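Local coordinates for metallo-beta-lactamase domain-containing protein (Enterococcus faecalis, PDB 2AZ4) that binds two zinc ions in a metallo-beta-lactamase fold and probably acts as a metal-dependent hydrolase, perhaps an RNA exonuclease, although its function is not established, at residues A[21-26]-A[401-406]; A[7-12]-A[212-217]; A[89-94]-A[184-189]; A[32-37]-A[175-180]. One frame throughout, in Å; residues are numbered along the deposited sequence.

Contact 1 (A[21-26]-A[401-406]). With ZN (zinc ion), chain D.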
loop_
_atom_site.group_PDB
_atom_site.type_symbol
_atom_site.label_atom_id
_atom_site.label_comp_id
_atom_site.label_asym_id
_atom_site.label_seq_id
_atom_site.Cartn_x
_atom_site.Cartn_y
_atom_site.Cartn_z
ATOM N N THR A 21 2.493 9.178 7.109
ATOM C CA THR A 21 3.507 8.917 8.153
ATOM C C THR A 21 4.901 9.256 7.669
ATOM O O THR A 21 5.384 8.706 6.675
ATOM C CB THR A 21 3.512 7.455 8.638
ATOM O OG1 THR A 21 2.229 7.123 9.159
ATOM C CG2 THR A 21 4.510 7.260 9.761
ATOM N N VAL A 22 5.548 10.187 8.359
ATOM C CA VAL A 22 6.946 10.466 8.094
ATOM C C VAL A 22 7.588 10.581 9.465
ATOM O O VAL A 22 7.286 11.504 10.239
ATOM C CB VAL A 22 7.167 11.765 7.271
ATOM C CG1 VAL A 22 8.649 12.015 7.050
ATOM C CG2 VAL A 22 6.402 11.720 5.921
ATOM N N ILE A 23 8.455 9.626 9.761
ATOM C CA ILE A 23 9.150 9.586 11.019
ATOM C C ILE A 23 10.619 9.662 10.701
ATOM O O ILE A 23 11.073 9.082 9.707
ATOM C CB ILE A 23 8.791 8.281 11.800
ATOM C CG1 ILE A 23 7.299 8.312 12.193
ATOM C CG2 ILE A 23 9.704 8.058 12.975
ATOM C CD1 ILE A 23 6.722 6.937 12.570
ATOM N N GLU A 24 11.334 10.388 11.550
ATOM C CA GLU A 24 12.780 10.485 11.515
ATOM C C GLU A 24 13.395 9.789 12.712
ATOM O O GLU A 24 12.915 9.918 13.845
ATOM C CB GLU A 24 13.217 11.949 11.522
ATOM C CG GLU A 24 14.721 12.126 11.508
ATOM C CD GLU A 24 15.139 13.587 11.562
ATOM O OE1 GLU A 24 14.254 14.462 11.603
ATOM O OE2 GLU A 24 16.354 13.861 11.572
ATOM N N VAL A 25 14.459 9.053 12.446
ATOM C CA VAL A 25 15.286 8.476 13.486
ATOM C C VAL A 25 16.680 9.015 13.258
ATOM O O VAL A 25 17.238 8.849 12.174
ATOM C CB VAL A 25 15.283 6.925 13.491
ATOM C CG1 VAL A 25 16.195 6.403 14.614
ATOM C CG2 VAL A 25 13.865 6.396 13.715
ATOM N N ALA A 26 17.218 9.694 14.266
ATOM C CA ALA A 26 18.541 10.332 14.171
ATOM C C ALA A 26 19.492 9.908 15.289
ATOM O O ALA A 26 19.087 9.762 16.447
ATOM C CB ALA A 26 18.401 11.831 14.167
ATOM N N VAL A 401 3.929 2.703 20.443
ATOM C CA VAL A 401 3.484 3.972 19.887
ATOM C C VAL A 401 2.445 3.742 18.777
ATOM O O VAL A 401 2.837 3.408 17.657
ATOM C CB VAL A 401 4.683 4.778 19.270
ATOM C CG1 VAL A 401 4.233 6.179 18.821
ATOM C CG2 VAL A 401 5.825 4.866 20.221
ATOM N N PRO A 402 1.129 3.893 19.071
ATOM C CA PRO A 402 0.189 3.814 17.958
ATOM C C PRO A 402 0.394 4.942 16.943
ATOM O O PRO A 402 0.633 6.106 17.322
ATOM C CB PRO A 402 -1.178 3.950 18.638
ATOM C CG PRO A 402 -0.919 3.532 20.086
ATOM C CD PRO A 402 0.424 4.075 20.354
ATOM N N ILE A 403 0.339 4.563 15.664
ATOM C CA ILE A 403 0.407 5.491 14.536
ATOM C C ILE A 403 -0.537 4.964 13.466
ATOM O O ILE A 403 -1.087 3.886 13.626
ATOM C CB ILE A 403 1.827 5.593 13.952
ATOM C CG1 ILE A 403 2.331 4.197 13.508
ATOM C CG2 ILE A 403 2.749 6.314 14.931
ATOM C CD1 ILE A 403 3.633 4.210 12.730
ATOM N N HIS A 404 -0.744 5.746 12.405
ATOM C CA HIS A 404 -1.577 5.327 11.282
ATOM C C HIS A 404 -2.933 4.845 11.832
ATOM O O HIS A 404 -3.363 3.711 11.584
ATOM C CB HIS A 404 -0.841 4.224 10.492
ATOM C CG HIS A 404 -1.107 4.225 9.022
ATOM N ND1 HIS A 404 -1.040 5.367 8.251
ATOM C CD2 HIS A 404 -1.387 3.211 8.171
ATOM C CE1 HIS A 404 -1.290 5.056 6.990
ATOM N NE2 HIS A 404 -1.504 3.752 6.918
ATOM N N THR A 405 -3.586 5.728 12.593
ATOM C CA THR A 405 -4.782 5.392 13.351
ATOM C C THR A 405 -5.584 6.659 13.732
ATOM O O THR A 405 -5.013 7.717 13.984
ATOM C CB THR A 405 -4.419 4.515 14.614
ATOM O OG1 THR A 405 -5.609 4.145 15.309
ATOM C CG2 THR A 405 -3.443 5.251 15.574
ATOM N N LEU A 406 -6.906 6.549 13.711
ATOM C CA LEU A 406 -7.798 7.615 14.201
ATOM C C LEU A 406 -8.195 7.416 15.682
ATOM O O LEU A 406 -8.845 8.289 16.272
ATOM C CB LEU A 406 -9.059 7.726 13.333
ATOM C CG LEU A 406 -8.930 7.789 11.809
ATOM C CD1 LEU A 406 -10.300 7.919 11.137
ATOM C CD2 LEU A 406 -8.035 8.922 11.404
HETATM ZN ZN ZN D . -1.364 2.640 4.920
HETATM O O HOH W 1 -0.501 7.864 9.080
HETATM O O HOH W 2 -1.741 2.022 2.698
HETATM O O HOH W 3 -3.636 2.080 4.951
#

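Contact 2 (A[7-12]-A[212-217])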
loop_
_atom_site.group_PDB
_atom_site.type_symbol
_atom_site.label_atom_id
_atom_site.label_comp_id
_atom_site.label_asym_id
_atom_site.label_seq_id
_atom_site.Cartn_x
_atom_site.Cartn_y
_atom_site.Cartn_z
ATOM N N THR A 7 19.640 8.917 20.722
ATOM C CA THR A 7 18.865 8.470 19.567
ATOM C C THR A 7 17.548 9.235 19.663
ATOM O O THR A 7 16.839 9.134 20.664
ATOM C CB THR A 7 18.651 6.927 19.557
ATOM O OG1 THR A 7 19.912 6.252 19.437
ATOM C CG2 THR A 7 17.765 6.498 18.386
ATOM N N THR A 8 17.228 10.038 18.659
ATOM C CA THR A 8 15.977 10.800 18.689
ATOM C C THR A 8 15.012 10.349 17.580
ATOM O O THR A 8 15.408 10.240 16.418
ATOM C CB THR A 8 16.242 12.327 18.570
ATOM O OG1 THR A 8 17.183 12.724 19.570
ATOM C CG2 THR A 8 14.948 13.135 18.786
ATOM N N VAL A 9 13.762 10.104 17.955
ATOM C CA VAL A 9 12.674 9.792 17.041
ATOM C C VAL A 9 11.720 10.990 16.956
ATOM O O VAL A 9 11.234 11.465 17.985
ATOM C CB VAL A 9 11.859 8.560 17.533
ATOM C CG1 VAL A 9 10.898 8.082 16.474
ATOM C CG2 VAL A 9 12.766 7.411 17.974
ATOM N N THR A 10 11.440 11.465 15.743
ATOM C CA THR A 10 10.576 12.621 15.531
ATOM C C THR A 10 9.418 12.228 14.658
ATOM O O THR A 10 9.625 11.665 13.576
ATOM C CB THR A 10 11.269 13.786 14.807
ATOM O OG1 THR A 10 12.500 14.113 15.447
ATOM C CG2 THR A 10 10.372 15.037 14.806
ATOM N N PHE A 11 8.213 12.557 15.107
ATOM C CA PHE A 11 6.982 12.267 14.371
ATOM C C PHE A 11 6.551 13.483 13.565
ATOM O O PHE A 11 5.697 14.277 13.980
ATOM C CB PHE A 11 5.895 11.757 15.322
ATOM C CG PHE A 11 6.286 10.484 16.012
ATOM C CD1 PHE A 11 5.920 9.235 15.470
ATOM C CD2 PHE A 11 7.073 10.518 17.175
ATOM C CE1 PHE A 11 6.325 8.049 16.082
ATOM C CE2 PHE A 11 7.483 9.334 17.794
ATOM C CZ PHE A 11 7.109 8.094 17.243
ATOM N N HIS A 12 7.194 13.633 12.409
ATOM C CA HIS A 12 7.000 14.794 11.550
ATOM C C HIS A 12 5.604 14.925 10.992
ATOM O O HIS A 12 5.113 16.038 10.858
ATOM C CB HIS A 12 8.020 14.763 10.392
ATOM C CG HIS A 12 9.436 15.019 10.826
ATOM N ND1 HIS A 12 9.856 16.244 11.302
ATOM C CD2 HIS A 12 10.530 14.217 10.835
ATOM C CE1 HIS A 12 11.147 16.187 11.585
ATOM N NE2 HIS A 12 11.575 14.961 11.330
ATOM N N LEU A 212 10.840 0.213 21.277
ATOM C CA LEU A 212 9.825 1.124 20.815
ATOM C C LEU A 212 9.187 0.575 19.544
ATOM O O LEU A 212 9.836 0.512 18.488
ATOM C CB LEU A 212 10.444 2.503 20.574
ATOM C CG LEU A 212 9.478 3.653 20.320
ATOM C CD1 LEU A 212 8.959 4.223 21.655
ATOM C CD2 LEU A 212 10.213 4.720 19.530
ATOM N N LEU A 213 7.925 0.164 19.672
ATOM C CA LEU A 213 7.147 -0.382 18.573
ATOM C C LEU A 213 6.205 0.676 18.012
ATOM O O LEU A 213 5.203 1.018 18.644
ATOM C CB LEU A 213 6.345 -1.605 19.044
ATOM C CG LEU A 213 5.439 -2.305 18.009
ATOM C CD1 LEU A 213 6.288 -2.789 16.873
ATOM C CD2 LEU A 213 4.714 -3.493 18.644
ATOM N N MET A 214 6.541 1.178 16.828
ATOM C CA MET A 214 5.720 2.127 16.087
ATOM C C MET A 214 4.779 1.335 15.173
ATOM O O MET A 214 5.199 0.825 14.143
ATOM C CB MET A 214 6.604 3.121 15.304
ATOM C CG MET A 214 7.465 4.036 16.223
ATOM S SD MET A 214 8.892 4.864 15.478
ATOM C CE MET A 214 9.907 3.448 15.095
ATOM N N MET A 215 3.514 1.230 15.576
ATOM C CA MET A 215 2.565 0.284 14.985
ATOM C C MET A 215 1.265 0.904 14.482
ATOM O O MET A 215 0.622 1.692 15.188
ATOM C CB MET A 215 2.262 -0.839 15.996
ATOM C CG MET A 215 1.168 -1.840 15.577
ATOM S SD MET A 215 1.180 -3.241 16.723
ATOM C CE MET A 215 -0.133 -4.246 16.039
ATOM N N GLU A 216 0.863 0.505 13.270
ATOM C CA GLU A 216 -0.407 0.903 12.688
ATOM C C GLU A 216 -1.627 0.475 13.517
ATOM O O GLU A 216 -1.578 -0.504 14.284
ATOM C CB GLU A 216 -0.545 0.354 11.255
ATOM C CG GLU A 216 -0.650 -1.155 11.197
ATOM C CD GLU A 216 -1.840 -1.618 10.383
ATOM O OE1 GLU A 216 -1.622 -2.172 9.289
ATOM O OE2 GLU A 216 -2.998 -1.445 10.836
ATOM N N GLY A 217 -2.702 1.249 13.375
ATOM C CA GLY A 217 -3.969 0.958 14.034
ATOM C C GLY A 217 -5.133 1.279 13.123
ATOM O O GLY A 217 -6.098 1.941 13.520
#

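Contact 3 (A[89-94]-A[184-189]). With ZN (zinc ion), chain C; ZN (zinc ion), chain D.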
loop_
_atom_site.group_PDB
_atom_site.type_symbol
_atom_site.label_atom_id
_atom_site.label_comp_id
_atom_site.label_asym_id
_atom_site.label_seq_id
_atom_site.Cartn_x
_atom_site.Cartn_y
_atom_site.Cartn_z
ATOM N N PHE A 89 13.401 5.144 3.670
ATOM C CA PHE A 89 12.897 3.792 3.467
ATOM C C PHE A 89 11.419 3.845 3.192
ATOM O O PHE A 89 10.691 4.714 3.725
ATOM C CB PHE A 89 13.196 2.921 4.698
ATOM C CG PHE A 89 14.645 2.716 4.939
ATOM C CD1 PHE A 89 15.274 1.547 4.512
ATOM C CD2 PHE A 89 15.407 3.690 5.582
ATOM C CE1 PHE A 89 16.651 1.356 4.727
ATOM C CE2 PHE A 89 16.788 3.521 5.794
ATOM C CZ PHE A 89 17.414 2.355 5.352
ATOM N N LEU A 90 10.955 2.893 2.385
ATOM C CA LEU A 90 9.564 2.843 1.987
ATOM C C LEU A 90 8.994 1.452 2.293
ATOM O O LEU A 90 9.418 0.458 1.703
ATOM C CB LEU A 90 9.489 3.184 0.490
ATOM C CG LEU A 90 8.229 3.205 -0.331
ATOM C CD1 LEU A 90 7.098 4.027 0.317
ATOM C CD2 LEU A 90 8.561 3.685 -1.766
ATOM N N SER A 91 8.046 1.401 3.226
ATOM C CA SER A 91 7.497 0.145 3.700
ATOM C C SER A 91 6.827 -0.621 2.557
ATOM O O SER A 91 7.014 -1.819 2.440
ATOM C CB SER A 91 6.521 0.356 4.886
ATOM O OG SER A 91 5.236 0.856 4.508
ATOM N N HIS A 92 6.037 0.081 1.750
ATOM C CA HIS A 92 5.327 -0.510 0.619
ATOM C C HIS A 92 4.809 0.565 -0.355
ATOM O O HIS A 92 4.903 1.770 -0.088
ATOM C CB HIS A 92 4.202 -1.462 1.082
ATOM C CG HIS A 92 3.087 -0.787 1.831
ATOM N ND1 HIS A 92 3.286 -0.083 2.999
ATOM C CD2 HIS A 92 1.755 -0.728 1.586
ATOM C CE1 HIS A 92 2.127 0.360 3.455
ATOM N NE2 HIS A 92 1.184 0.001 2.605
ATOM N N ALA A 93 4.239 0.119 -1.473
ATOM C CA ALA A 93 3.873 0.984 -2.593
ATOM C C ALA A 93 2.627 1.882 -2.430
ATOM O O ALA A 93 2.478 2.895 -3.154
ATOM C CB ALA A 93 3.753 0.154 -3.865
ATOM N N HIS A 94 1.743 1.524 -1.506
ATOM C CA HIS A 94 0.483 2.248 -1.352
ATOM C C HIS A 94 0.674 3.757 -1.311
ATOM O O HIS A 94 1.659 4.253 -0.775
ATOM C CB HIS A 94 -0.327 1.720 -0.150
ATOM C CG HIS A 94 -0.990 0.405 -0.423
ATOM N ND1 HIS A 94 -1.433 -0.434 0.574
ATOM C CD2 HIS A 94 -1.309 -0.207 -1.591
ATOM C CE1 HIS A 94 -1.972 -1.516 0.043
ATOM N NE2 HIS A 94 -1.912 -1.406 -1.271
ATOM N N ILE A 184 14.456 -0.253 17.870
ATOM C CA ILE A 184 13.082 0.184 17.661
ATOM C C ILE A 184 12.518 -0.426 16.365
ATOM O O ILE A 184 13.262 -0.908 15.533
ATOM C CB ILE A 184 12.955 1.718 17.704
ATOM C CG1 ILE A 184 13.623 2.370 16.490
ATOM C CG2 ILE A 184 13.528 2.258 19.036
ATOM C CD1 ILE A 184 13.373 3.860 16.417
ATOM N N THR A 185 11.200 -0.420 16.222
ATOM C CA THR A 185 10.547 -1.171 15.172
ATOM C C THR A 185 9.388 -0.374 14.607
ATOM O O THR A 185 8.598 0.185 15.361
ATOM C CB THR A 185 10.010 -2.516 15.732
ATOM O OG1 THR A 185 11.109 -3.278 16.256
ATOM C CG2 THR A 185 9.327 -3.309 14.638
ATOM N N TYR A 186 9.305 -0.336 13.274
ATOM C CA TYR A 186 8.233 0.312 12.543
ATOM C C TYR A 186 7.505 -0.773 11.771
ATOM O O TYR A 186 8.116 -1.438 10.954
ATOM C CB TYR A 186 8.829 1.329 11.578
ATOM C CG TYR A 186 7.815 1.928 10.630
ATOM C CD1 TYR A 186 6.664 2.578 11.111
ATOM C CD2 TYR A 186 7.980 1.813 9.244
ATOM C CE1 TYR A 186 5.728 3.136 10.227
ATOM C CE2 TYR A 186 7.054 2.358 8.358
ATOM C CZ TYR A 186 5.936 3.020 8.850
ATOM O OH TYR A 186 5.026 3.571 7.979
ATOM N N THR A 187 6.219 -0.978 12.039
ATOM C CA THR A 187 5.516 -2.134 11.457
ATOM C C THR A 187 5.179 -1.973 9.978
ATOM O O THR A 187 4.991 -2.966 9.273
ATOM C CB THR A 187 4.175 -2.466 12.201
ATOM O OG1 THR A 187 3.287 -1.342 12.132
ATOM C CG2 THR A 187 4.435 -2.835 13.637
ATOM N N GLY A 188 5.079 -0.725 9.531
ATOM C CA GLY A 188 4.438 -0.421 8.260
ATOM C C GLY A 188 2.984 -0.818 8.414
ATOM O O GLY A 188 2.438 -0.780 9.533
ATOM N N ASP A 189 2.358 -1.193 7.306
ATOM C CA ASP A 189 1.029 -1.790 7.313
ATOM C C ASP A 189 1.164 -3.298 7.268
ATOM O O ASP A 189 2.043 -3.800 6.566
ATOM C CB ASP A 189 0.271 -1.355 6.062
ATOM C CG ASP A 189 -0.196 0.063 6.114
ATOM O OD1 ASP A 189 0.059 0.794 7.099
ATOM O OD2 ASP A 189 -0.851 0.463 5.145
HETATM ZN ZN ZN C . -1.086 -0.189 2.855
HETATM ZN ZN ZN D . -1.364 2.640 4.920
HETATM O O HOH W 4 -3.242 0.036 3.188
HETATM O O HOH W 2 -1.741 2.022 2.698
HETATM O O HOH W 3 -3.636 2.080 4.951
#

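Contact 4 (A[32-37]-A[175-180])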
loop_
_atom_site.group_PDB
_atom_site.type_symbol
_atom_site.label_atom_id
_atom_site.label_comp_id
_atom_site.label_asym_id
_atom_site.label_seq_id
_atom_site.Cartn_x
_atom_site.Cartn_y
_atom_site.Cartn_z
ATOM N N ILE A 32 17.539 8.696 9.344
ATOM C CA ILE A 32 16.684 7.998 8.399
ATOM C C ILE A 32 15.250 8.501 8.520
ATOM O O ILE A 32 14.865 9.063 9.551
ATOM C CB ILE A 32 16.711 6.463 8.576
ATOM C CG1 ILE A 32 16.149 6.057 9.945
ATOM C CG2 ILE A 32 18.120 5.953 8.350
ATOM C CD1 ILE A 32 15.970 4.547 10.156
ATOM N N PHE A 33 14.490 8.337 7.447
ATOM C CA PHE A 33 13.099 8.751 7.400
ATOM C C PHE A 33 12.309 7.604 6.783
ATOM O O PHE A 33 12.866 6.839 5.985
ATOM C CB PHE A 33 12.895 10.013 6.531
ATOM C CG PHE A 33 13.631 11.267 7.032
ATOM C CD1 PHE A 33 12.937 12.294 7.666
ATOM C CD2 PHE A 33 14.988 11.430 6.823
ATOM C CE1 PHE A 33 13.616 13.459 8.116
ATOM C CE2 PHE A 33 15.674 12.591 7.281
ATOM C CZ PHE A 33 14.973 13.593 7.918
ATOM N N PHE A 34 11.024 7.527 7.133
ATOM C CA PHE A 34 10.065 6.535 6.622
ATOM C C PHE A 34 8.676 6.935 7.108
ATOM O O PHE A 34 8.539 7.459 8.206
ATOM C CB PHE A 34 10.388 5.118 7.129
ATOM C CG PHE A 34 10.611 5.036 8.628
ATOM C CD1 PHE A 34 11.890 5.188 9.170
ATOM C CD2 PHE A 34 9.538 4.813 9.496
ATOM C CE1 PHE A 34 12.103 5.131 10.535
ATOM C CE2 PHE A 34 9.747 4.736 10.881
ATOM C CZ PHE A 34 11.017 4.905 11.398
ATOM N N ASP A 35 7.639 6.741 6.295
ATOM C CA ASP A 35 7.756 6.505 4.858
ATOM C C ASP A 35 7.838 7.873 4.166
ATOM O O ASP A 35 8.562 8.755 4.647
ATOM C CB ASP A 35 6.558 5.662 4.380
ATOM C CG ASP A 35 6.603 4.236 4.925
ATOM O OD1 ASP A 35 7.714 3.644 4.942
ATOM O OD2 ASP A 35 5.545 3.679 5.307
ATOM N N PHE A 36 7.123 8.059 3.052
ATOM C CA PHE A 36 7.235 9.298 2.266
ATOM C C PHE A 36 5.987 9.582 1.394
ATOM O O PHE A 36 6.104 9.831 0.197
ATOM C CB PHE A 36 8.504 9.258 1.390
ATOM C CG PHE A 36 9.219 10.575 1.319
ATOM C CD1 PHE A 36 9.885 11.073 2.440
ATOM C CD2 PHE A 36 9.214 11.321 0.160
ATOM C CE1 PHE A 36 10.544 12.294 2.397
ATOM C CE2 PHE A 36 9.878 12.561 0.098
ATOM C CZ PHE A 36 10.535 13.048 1.218
ATOM N N GLY A 37 4.804 9.496 2.004
ATOM C CA GLY A 37 3.567 9.868 1.353
ATOM C C GLY A 37 3.141 11.215 1.877
ATOM O O GLY A 37 3.878 11.859 2.634
ATOM N N LEU A 175 10.389 -2.291 9.437
ATOM C CA LEU A 175 11.790 -1.917 9.615
ATOM C C LEU A 175 12.191 -2.238 11.040
ATOM O O LEU A 175 11.440 -1.926 11.981
ATOM C CB LEU A 175 12.001 -0.423 9.323
ATOM C CG LEU A 175 11.471 0.142 7.992
ATOM C CD1 LEU A 175 11.758 1.627 7.946
ATOM C CD2 LEU A 175 12.126 -0.566 6.759
ATOM N N LEU A 176 13.346 -2.889 11.200
ATOM C CA LEU A 176 13.934 -3.073 12.513
ATOM C C LEU A 176 15.146 -2.168 12.536
ATOM O O LEU A 176 16.067 -2.334 11.731
ATOM C CB LEU A 176 14.371 -4.516 12.761
ATOM C CG LEU A 176 13.363 -5.659 12.691
ATOM C CD1 LEU A 176 14.104 -6.908 13.076
ATOM C CD2 LEU A 176 12.228 -5.444 13.617
ATOM N N ILE A 177 15.139 -1.217 13.457
ATOM C CA ILE A 177 16.127 -0.136 13.463
ATOM C C ILE A 177 17.034 -0.183 14.697
ATOM O O ILE A 177 16.550 -0.153 15.816
ATOM C CB ILE A 177 15.398 1.231 13.356
ATOM C CG1 ILE A 177 14.604 1.298 12.046
ATOM C CG2 ILE A 177 16.394 2.429 13.443
ATOM C CD1 ILE A 177 13.297 2.122 12.154
ATOM N N ARG A 178 18.344 -0.254 14.491
ATOM C CA ARG A 178 19.248 -0.261 15.625
ATOM C C ARG A 178 20.269 0.865 15.572
ATOM O O ARG A 178 20.847 1.137 14.516
ATOM C CB ARG A 178 19.943 -1.623 15.762
ATOM C CG ARG A 178 18.975 -2.706 16.207
ATOM C CD ARG A 178 19.687 -4.023 16.301
ATOM N NE ARG A 178 18.892 -5.120 15.763
ATOM C CZ ARG A 178 18.156 -5.957 16.488
ATOM N NH1 ARG A 178 18.084 -5.828 17.808
ATOM N NH2 ARG A 178 17.484 -6.924 15.878
ATOM N N THR A 179 20.432 1.539 16.710
ATOM C CA THR A 179 21.626 2.344 17.003
ATOM C C THR A 179 22.383 1.581 18.103
ATOM O O THR A 179 21.842 0.609 18.655
ATOM C CB THR A 179 21.254 3.757 17.464
ATOM O OG1 THR A 179 20.499 3.693 18.681
ATOM C CG2 THR A 179 20.400 4.455 16.411
ATOM N N PRO A 180 23.636 1.974 18.416
ATOM C CA PRO A 180 24.385 1.173 19.404
ATOM C C PRO A 180 23.668 0.875 20.741
ATOM O O PRO A 180 23.905 -0.171 21.328
ATOM C CB PRO A 180 25.650 1.999 19.618
ATOM C CG PRO A 180 25.842 2.675 18.284
ATOM C CD PRO A 180 24.453 3.088 17.905
#

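Contact 1 (A[21-26]-A[401-406])
I23 and I403 meet through their outermost methyls, tip to tip, with CD1 of I23 4.1 Å from CD1 of I403. This is the dry, packed part of the contact. I403 reaches it because its CG1 stands between its own backbone N and carbonyl carbon (chi1 57°), which sends CD1 across toward strand 22-27. CG2 of T21 lies 4.3 Å from the same CD1 of I403; threonine suits this border position, since its methyl faces I403 while its hydroxyl can serve a water. M214 touches both isoleucines, so the apolar patch is larger than this one pair. Branched aliphatic residues suit such a place: they have no polar group to satisfy and fill the gap between two sheets. Those sheets are the facing halves of the αβ/βα sandwich of the metallo-beta-lactamase fold, strand 22-27 in one and strand 399-403 in the other, and the zinc site lies at the end of their interface. Toward that site the packing gives way to water. OG1 of T21 and ND1 of H404 are 3.8 Å apart, too far for a direct bond, and one water fills the gap, 2.8 Å from OG1 of T21. It lies in the plane of the imidazole and accepts the N-H of H404 ND1 at 2.7 Å, which helps to fix the rotation of the ring and leaves the other ring nitrogen, NE2, to the metal. NE2 of H404 binds a zinc ion at 2.3 Å, alongside D96, H97 and D189, and two further waters complete that ion's shell.

Contact 2 (A[7-12]-A[212-217])
In M214, chi1 of -65° sets CG beside the backbone N, and a nearly extended chi2 (161°) carries SD out to V9 and F11; F11, with chi1 of -61°, sends its ring across to meet it. The contact belongs to the interior of the αβ/βα sandwich of the metallo-beta-lactamase fold. Strands 7-12 and 212-216 lie in different sheets, run nearly parallel at 18°, and pass 11.6 Å apart, a spacing bridged by side chains alone. SD of M214 sits 5.1 Å from the centroid of the F11 ring, inclined between face and edge, a Met-aromatic contact. Methionine suits this place because its flexible, polarisable chain can turn to follow a flat ring on one side and a branched aliphatic on another. V9 supplies the latter and divides its two methyls between two partners: CG2 meets CD2 of L212 tip to tip at 4.0 Å, while the other branch slides past M214. I23, from the neighbouring strand 22-27, touches both V9 and F11, and I184 backs L212 and M214. The closest approach of the whole contact is made by CG1 of V9, 3.9 Å from SD of M214.

Contact 3 (A[89-94]-A[184-189])
S91 is the first residue of the loop 89-94 to touch the other segment: its CB lies 4.0 Å from CE2 of Y186 and equally far from CA of G188. The backbones come close here; the small serine meets the bare CA of glycine, and the positive phi of G188 (64°) is one that glycine adopts easily. The hydroxyl serves the next residue. ND1 of H92 donates to OG of S91 at 2.6 Å, with the acceptor close to the imidazole plane, so S91 acts as a second-shell residue that fixes the ring's rotation and turns the other nitrogen to the metal. With chi1 at 65°, H92 brings NE2 to within 2.3 Å of the first zinc ion. H94 binds this ion too, but through ND1, the nitrogen nearer its backbone. These two histidines open the HxHxDH signature of the metallo-beta-lactamase superfamily, which D96 and H97 complete. From the opposite segment D189 bridges both metals with a single oxygen: OD2 is 2.4 Å from the first zinc and 2.2 Å from the second. That oxygen lies at the edge of the H92 ring, 3.3 Å from NE2, a closeness imposed by the shared metal. H167 is the remaining protein ligand of the first ion. The loop leaves strand 85-89 of one sheet and leads through H94, the N-cap, into helix 95-98, while D189 follows strand 182-186 of the other, so the zinc pair joins the ends of both sheets.

Contact 4 (A[32-37]-A[175-180])
I177, F34 and L175 bury the most surface here, and together they fasten strand 30-34 to strand 173-179 across the middle of the metallo-beta-lactamase sandwich. The two strands belong to facing sheets. Their short segments run roughly antiparallel (158°) with axes 11.0 Å apart, a gap that large apolar side chains can span. F34 is central. Its CG stands between the backbone N and the carbonyl carbon (chi1 49°), and the ring projects into the gap between L175 and I177. CD1 of L175 lies over one face, 4.0 Å from the ring centroid and 28° off the normal, a CH-pi contact made as the two side chains slide past each other. I177, two residues along the same strand and pointing against F34, reaches the outer end of the ring, where its CD1 is 3.6 Å from CE1 of F34. Phenylalanine suits the spot because one flat ring can offer a face to a leucine methyl and its outer carbons to an isoleucine; Y186 meets it as well. I177 is shared, since its beta branch lets CD1 meet F34 while CG2 meets I32. Next to the packed strand, D35 follows a cis peptide and turns to polar work, its carboxylate taking hydrogen bonds from S91 N and the zinc ligand H97, and pairing with the hydroxyl of Y186. At the other end of the apolar row, CD1 of I32 meets CG2 of I177 tip to tip at 3.9 Å.

How the contacts relate
All four contacts join the same two sheets of the metallo-beta-lactamase sandwich. Strands 7-13, 22-27 and 30-34 are neighbours in one sheet and serve contacts 2, 1 and 4; contact 3 reaches it through the loop after strand 85-89, which adjoins 30-34. Strands 173-179, 182-186, 212-216 and 399-403, neighbours in the other, serve contacts 4, 3, 2 and 1. Centres lie 5 Å apart for contacts 1 and 2, 8 to 11 Å otherwise. Along the chain contacts 3 and 4 are nested inside 1 and 2, while 1 crosses 2 and 3 crosses 4. Contacts 1 and 3 share a zinc ion and two waters, so residues far apart in sequence build one metal site.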